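Local coordinates for cytosolic iron-sulfur protein assembly protein 1 (Saccharomyces cerevisiae, PDB 2HES) that acts as an essential component of the cytosolic iron-sulfur protein assembly machinery and is required for maturation of iron-sulfur proteins outside the mitochondria, at residues S63-P68 with K111-S116; D118-A123 with T136-E141. All coordinates share one frame; numbering follows the deposited sequence.

How the interactions relate
Strand 61-66 is the first strand of the antiparallel sheet it shares with 72-77, 82-86 and 98-103, and from there the chain runs on to strand 110-115, which opens the next sheet. Interaction 1 closes this loop by laying 63-68 beside 111-116, face to face between two adjacent blades of the propeller. Interaction 2 opens only after interaction 1 has closed, so the two follow in series. It closes the shorter loop made by strands 121-126 and 131-135, inside one sheet. The two meet through neighbouring strands, where Ala-114 O faces Ala-123 N and Ser-116 N faces Tyr-121 O, both probable hydrogen bonds.

Interaction 1: S63-P68 with K111-S116; sequences SVAWRP and KGVAWS
Arg-67 CA lies over one face of the Trp-115 indole, 3.5 Å from the centroid of the five-membered ring and almost exactly on its normal, a CH-pi contact. Arg-67 CB and CG carry the cover on across the six-membered ring, while Pro-68 CD packs 3.5 Å from Trp-115 CB. At the ring edge Trp-115 NE1 donates to Ala-65 O (3.0 Å); the donor stands well above the carbonyl plane, yet the oxygen lies close to the indole plane. An alanine in place of Trp-115 would probably open a gap against Arg-67 and deprive Ala-65 O of this donor. Two residues earlier, Val-113 CG2 projects between Ser-63 and Ala-65, reaching within 4.0 Å of Ala-65 CB. Ser-63 OG, anti to its backbone N (chi1 -167°), reaches across to accept from Val-113 N at 2.9 Å, and Ser-63 CB makes a tight carbon contact with Gly-112 CA at 3.5 Å. The axes of 63-66 and 111-115 run parallel to within 4° and approach to 5.6 Å, but the strands belong to separate sheets. Trp-66 turns back toward strand 26-31, whereas Trp-115 also touches Leu-72 and Ala-74 of strand 72-77.

Interaction 2: D118-A123 with T136-E141; sequences DGYYLA and TDESGE
Next to the direct bond from Thr-136 N to Tyr-120 O (2.9 Å), a water joins Gly-119 O to Asp-137 O, donating to both carbonyls at 2.8 and 2.9 Å, and so spans two turns that otherwise meet mainly through Tyr-120. Thr-136 CG2 lies near Gly-119 O and Tyr-120 O, while its OG1, anti to the backbone N (chi1 -170°), bonds instead to the carbonyl of Glu-142.

The Tyr-120 ring presents its edge to the backbone of the second turn, at Asp-137 C and Glu-138 N, with CE1 3.8 Å from Glu-138 N. Separately, Tyr-120 CD1 comes 3.4 Å from Thr-136 O. Over one face of the same ring sits Asp-118 O. These are packing contacts, with the phenol OH no nearer than 4.3 Å to Glu-138 CG.

Each turn is held from within by an aspartate. Asp-118 OD1 takes Tyr-120 N from above its carboxylate plane, forming an Asx turn that passes through Gly-119 at positive phi; Ser-116 OG is an additional partner of the same oxygen. Asp-137 OD1 is gripped twice by Ser-139: by the backbone N from above the carboxylate plane, and by OG on the syn lone pair, at 2.7 Å. Glu-138 O reaches out to Arg-67 NH1, linking this rim to the preceding blade.

The Asx turn at Asp-137 overlaps a type I turn from Asp-137 to Gly-140, closed by Gly-140 N to Asp-137 O. Together the two turns form the connections at one end of a four-stranded WD40 blade, joining its first strand to its second and its third to its fourth.

Interaction 1: S63-P68 with K111-S116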
loop_
_atom_site.group_PDB
_atom_site.type_symbol
_atom_site.label_atom_id
_atom_site.label_comp_id
_atom_site.label_asym_id
_atom_site.label_seq_id
_atom_site.Cartn_x
_atom_site.Cartn_y
_atom_site.Cartn_z
ATOM N N SER A 63 3.852 -1.643 -8.313
ATOM C CA SER A 63 3.215 -0.624 -7.467
ATOM C C SER A 63 2.700 0.584 -8.252
ATOM O O SER A 63 3.356 1.087 -9.138
ATOM C CB SER A 63 4.204 -0.132 -6.409
ATOM O OG SER A 63 3.527 0.614 -5.423
ATOM N N VAL A 64 1.490 1.004 -7.930
ATOM C CA VAL A 64 0.908 2.217 -8.540
ATOM C C VAL A 64 0.313 3.046 -7.420
ATOM O O VAL A 64 -0.248 2.502 -6.468
ATOM C CB VAL A 64 -0.188 1.913 -9.615
ATOM C CG1 VAL A 64 0.415 1.235 -10.856
ATOM C CG2 VAL A 64 -1.367 1.092 -9.041
ATOM N N ALA A 65 0.441 4.367 -7.519
ATOM C CA ALA A 65 -0.208 5.228 -6.539
ATOM C C ALA A 65 -0.544 6.591 -7.135
ATOM O O ALA A 65 0.322 7.210 -7.792
ATOM C CB ALA A 65 0.708 5.434 -5.364
ATOM N N TRP A 66 -1.733 7.075 -6.776
ATOM C CA TRP A 66 -2.204 8.387 -7.186
ATOM C C TRP A 66 -1.643 9.466 -6.263
ATOM O O TRP A 66 -1.639 9.316 -5.023
ATOM C CB TRP A 66 -3.717 8.445 -7.083
ATOM C CG TRP A 66 -4.460 7.615 -8.064
ATOM C CD1 TRP A 66 -5.052 6.427 -7.820
ATOM C CD2 TRP A 66 -4.721 7.921 -9.446
ATOM N NE1 TRP A 66 -5.683 5.954 -8.951
ATOM C CE2 TRP A 66 -5.502 6.858 -9.966
ATOM C CE3 TRP A 66 -4.391 8.989 -10.283
ATOM C CZ2 TRP A 66 -5.949 6.830 -11.296
ATOM C CZ3 TRP A 66 -4.842 8.968 -11.609
ATOM C CH2 TRP A 66 -5.614 7.901 -12.097
ATOM N N ARG A 67 -1.234 10.584 -6.855
ATOM C CA ARG A 67 -0.937 11.739 -6.032
ATOM C C ARG A 67 -2.276 12.202 -5.413
ATOM O O ARG A 67 -3.213 12.546 -6.141
ATOM C CB ARG A 67 -0.281 12.832 -6.869
ATOM C CG ARG A 67 0.126 14.046 -6.043
ATOM C CD ARG A 67 0.492 15.218 -6.940
ATOM N NE ARG A 67 -0.684 15.664 -7.685
ATOM C CZ ARG A 67 -0.749 16.770 -8.417
ATOM N NH1 ARG A 67 0.304 17.565 -8.511
ATOM N NH2 ARG A 67 -1.876 17.066 -9.076
ATOM N N PRO A 68 -2.392 12.168 -4.069
ATOM C CA PRO A 68 -3.734 12.202 -3.413
ATOM C C PRO A 68 -4.708 13.309 -3.859
ATOM O O PRO A 68 -4.282 14.430 -4.180
ATOM C CB PRO A 68 -3.390 12.342 -1.936
ATOM C CG PRO A 68 -2.049 11.640 -1.839
ATOM C CD PRO A 68 -1.309 12.058 -3.071
ATOM N N LYS A 111 9.814 -1.945 -5.585
ATOM C CA LYS A 111 8.703 -2.706 -4.988
ATOM C C LYS A 111 7.496 -1.865 -4.605
ATOM O O LYS A 111 6.388 -2.383 -4.478
ATOM C CB LYS A 111 9.134 -3.444 -3.715
ATOM C CG LYS A 111 10.195 -4.524 -3.868
ATOM C CD LYS A 111 9.799 -5.558 -4.949
ATOM C CE LYS A 111 10.897 -6.581 -5.120
ATOM N NZ LYS A 111 10.882 -7.546 -3.991
ATOM N N GLY A 112 7.705 -0.567 -4.364
ATOM C CA GLY A 112 6.609 0.276 -3.967
ATOM C C GLY A 112 6.782 1.748 -4.291
ATOM O O GLY A 112 7.918 2.266 -4.355
ATOM N N VAL A 113 5.650 2.397 -4.498
ATOM C CA VAL A 113 5.607 3.878 -4.613
ATOM C C VAL A 113 4.482 4.398 -3.747
ATOM O O VAL A 113 3.411 3.757 -3.642
ATOM C CB VAL A 113 5.446 4.383 -6.092
ATOM C CG1 VAL A 113 6.577 3.872 -6.978
ATOM C CG2 VAL A 113 4.133 3.925 -6.699
ATOM N N ALA A 114 4.668 5.577 -3.157
ATOM C CA ALA A 114 3.644 6.136 -2.287
ATOM C C ALA A 114 3.886 7.625 -2.138
ATOM O O ALA A 114 5.062 8.056 -2.001
ATOM C CB ALA A 114 3.654 5.469 -0.909
ATOM N N TRP A 115 2.779 8.374 -2.096
ATOM C CA TRP A 115 2.829 9.838 -2.014
ATOM C C TRP A 115 2.473 10.341 -0.603
ATOM O O TRP A 115 1.562 9.806 0.067
ATOM C CB TRP A 115 1.784 10.464 -2.932
ATOM C CG TRP A 115 1.970 10.228 -4.357
ATOM C CD1 TRP A 115 1.540 9.163 -5.094
ATOM C CD2 TRP A 115 2.644 11.113 -5.261
ATOM N NE1 TRP A 115 1.901 9.348 -6.427
ATOM C CE2 TRP A 115 2.591 10.530 -6.537
ATOM C CE3 TRP A 115 3.277 12.353 -5.103
ATOM C CZ2 TRP A 115 3.158 11.138 -7.662
ATOM C CZ3 TRP A 115 3.853 12.961 -6.223
ATOM C CH2 TRP A 115 3.790 12.342 -7.480
ATOM N N SER A 116 3.115 11.427 -0.178
ATOM C CA SER A 116 2.656 12.144 1.019
ATOM C C SER A 116 1.318 12.806 0.728
ATOM O O SER A 116 1.040 13.103 -0.422
ATOM C CB SER A 116 3.696 13.184 1.429
ATOM O OG SER A 116 3.932 14.093 0.355
#

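Interaction 2: D118-A123 with T136-E141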
loop_
_atom_site.group_PDB
_atom_site.type_symbol
_atom_site.label_atom_id
_atom_site.label_comp_id
_atom_site.label_asym_id
_atom_site.label_seq_id
_atom_site.Cartn_x
_atom_site.Cartn_y
_atom_site.Cartn_z
ATOM N N ASP A 118 0.266 15.808 1.328
ATOM C CA ASP A 118 0.388 17.163 0.711
ATOM C C ASP A 118 0.733 17.141 -0.808
ATOM O O ASP A 118 0.699 18.187 -1.483
ATOM C CB ASP A 118 1.341 18.077 1.496
ATOM C CG ASP A 118 2.813 17.610 1.493
ATOM O OD1 ASP A 118 3.218 16.707 0.735
ATOM O OD2 ASP A 118 3.612 18.192 2.288
ATOM N N GLY A 119 1.072 15.960 -1.318
ATOM C CA GLY A 119 1.299 15.762 -2.734
ATOM C C GLY A 119 2.677 16.161 -3.218
ATOM O O GLY A 119 2.965 16.103 -4.429
ATOM N N TYR A 120 3.546 16.538 -2.294
ATOM C CA TYR A 120 4.886 16.965 -2.700
ATOM C C TYR A 120 5.989 15.931 -2.656
ATOM O O TYR A 120 7.041 16.146 -3.223
ATOM C CB TYR A 120 5.330 18.134 -1.879
ATOM C CG TYR A 120 4.522 19.354 -2.070
ATOM C CD1 TYR A 120 4.214 19.828 -3.358
ATOM C CD2 TYR A 120 4.079 20.074 -0.967
ATOM C CE1 TYR A 120 3.453 20.989 -3.526
ATOM C CE2 TYR A 120 3.355 21.237 -1.129
ATOM C CZ TYR A 120 3.042 21.686 -2.405
ATOM O OH TYR A 120 2.295 22.845 -2.540
ATOM N N TYR A 121 5.771 14.824 -1.960
ATOM C CA TYR A 121 6.833 13.839 -1.792
ATOM C C TYR A 121 6.333 12.519 -2.323
ATOM O O TYR A 121 5.177 12.162 -2.112
ATOM C CB TYR A 121 7.182 13.679 -0.312
ATOM C CG TYR A 121 7.810 14.895 0.298
ATOM C CD1 TYR A 121 8.949 15.483 -0.266
ATOM C CD2 TYR A 121 7.285 15.442 1.470
ATOM C CE1 TYR A 121 9.542 16.616 0.337
ATOM C CE2 TYR A 121 7.861 16.561 2.067
ATOM C CZ TYR A 121 8.980 17.142 1.487
ATOM O OH TYR A 121 9.545 18.251 2.090
ATOM N N LEU A 122 7.189 11.876 -3.089
ATOM C CA LEU A 122 6.983 10.539 -3.576
ATOM C C LEU A 122 8.109 9.685 -3.008
ATOM O O LEU A 122 9.289 9.950 -3.234
ATOM C CB LEU A 122 7.006 10.533 -5.123
ATOM C CG LEU A 122 6.908 9.152 -5.767
ATOM C CD1 LEU A 122 5.549 8.599 -5.524
ATOM C CD2 LEU A 122 7.216 9.194 -7.315
ATOM N N ALA A 123 7.729 8.678 -2.217
ATOM C CA ALA A 123 8.668 7.675 -1.714
ATOM C C ALA A 123 8.699 6.457 -2.619
ATOM O O ALA A 123 7.656 6.017 -3.121
ATOM C CB ALA A 123 8.231 7.222 -0.334
ATOM N N THR A 136 8.489 17.071 -5.522
ATOM C CA THR A 136 8.007 17.781 -6.705
ATOM C C THR A 136 7.183 18.997 -6.286
ATOM O O THR A 136 7.032 19.287 -5.095
ATOM C CB THR A 136 7.217 16.821 -7.653
ATOM O OG1 THR A 136 6.949 17.461 -8.918
ATOM C CG2 THR A 136 5.887 16.341 -7.002
ATOM N N ASP A 137 6.669 19.748 -7.261
ATOM C CA ASP A 137 5.889 20.914 -6.896
ATOM C C ASP A 137 4.457 20.679 -7.348
ATOM O O ASP A 137 4.090 19.560 -7.778
ATOM C CB ASP A 137 6.480 22.198 -7.507
ATOM C CG ASP A 137 6.421 22.208 -9.031
ATOM O OD1 ASP A 137 5.720 21.362 -9.635
ATOM O OD2 ASP A 137 7.076 23.078 -9.626
ATOM N N GLU A 138 3.663 21.746 -7.250
ATOM C CA GLU A 138 2.267 21.751 -7.626
ATOM C C GLU A 138 2.040 21.020 -8.946
ATOM O O GLU A 138 1.015 20.374 -9.133
ATOM C CB GLU A 138 1.766 23.205 -7.744
ATOM C CG GLU A 138 2.265 24.153 -6.625
ATOM C CD GLU A 138 1.312 25.331 -6.367
ATOM O OE1 GLU A 138 0.198 25.326 -6.939
ATOM O OE2 GLU A 138 1.674 26.258 -5.604
ATOM N N SER A 139 3.005 21.102 -9.857
ATOM C CA SER A 139 2.775 20.602 -11.197
ATOM C C SER A 139 3.051 19.107 -11.367
ATOM O O SER A 139 2.521 18.488 -12.292
ATOM C CB SER A 139 3.545 21.428 -12.237
ATOM O OG SER A 139 4.915 21.097 -12.224
ATOM N N GLY A 140 3.877 18.533 -10.492
ATOM C CA GLY A 140 4.261 17.115 -10.608
ATOM C C GLY A 140 5.093 16.734 -11.830
ATOM O O GLY A 140 5.151 15.562 -12.220
ATOM N N GLU A 141 5.770 17.717 -12.425
ATOM C CA GLU A 141 6.546 17.491 -13.651
ATOM C C GLU A 141 8.004 17.039 -13.463
ATOM O O GLU A 141 8.489 16.204 -14.210
ATOM C CB GLU A 141 6.500 18.761 -14.517
ATOM C CG GLU A 141 5.069 19.199 -14.855
ATOM C CD GLU A 141 4.981 20.361 -15.839
ATOM O OE1 GLU A 141 6.029 20.929 -16.219
ATOM O OE2 GLU A 141 3.842 20.700 -16.225
HETATM O O HOH W 1 2.199 17.896 -6.412
#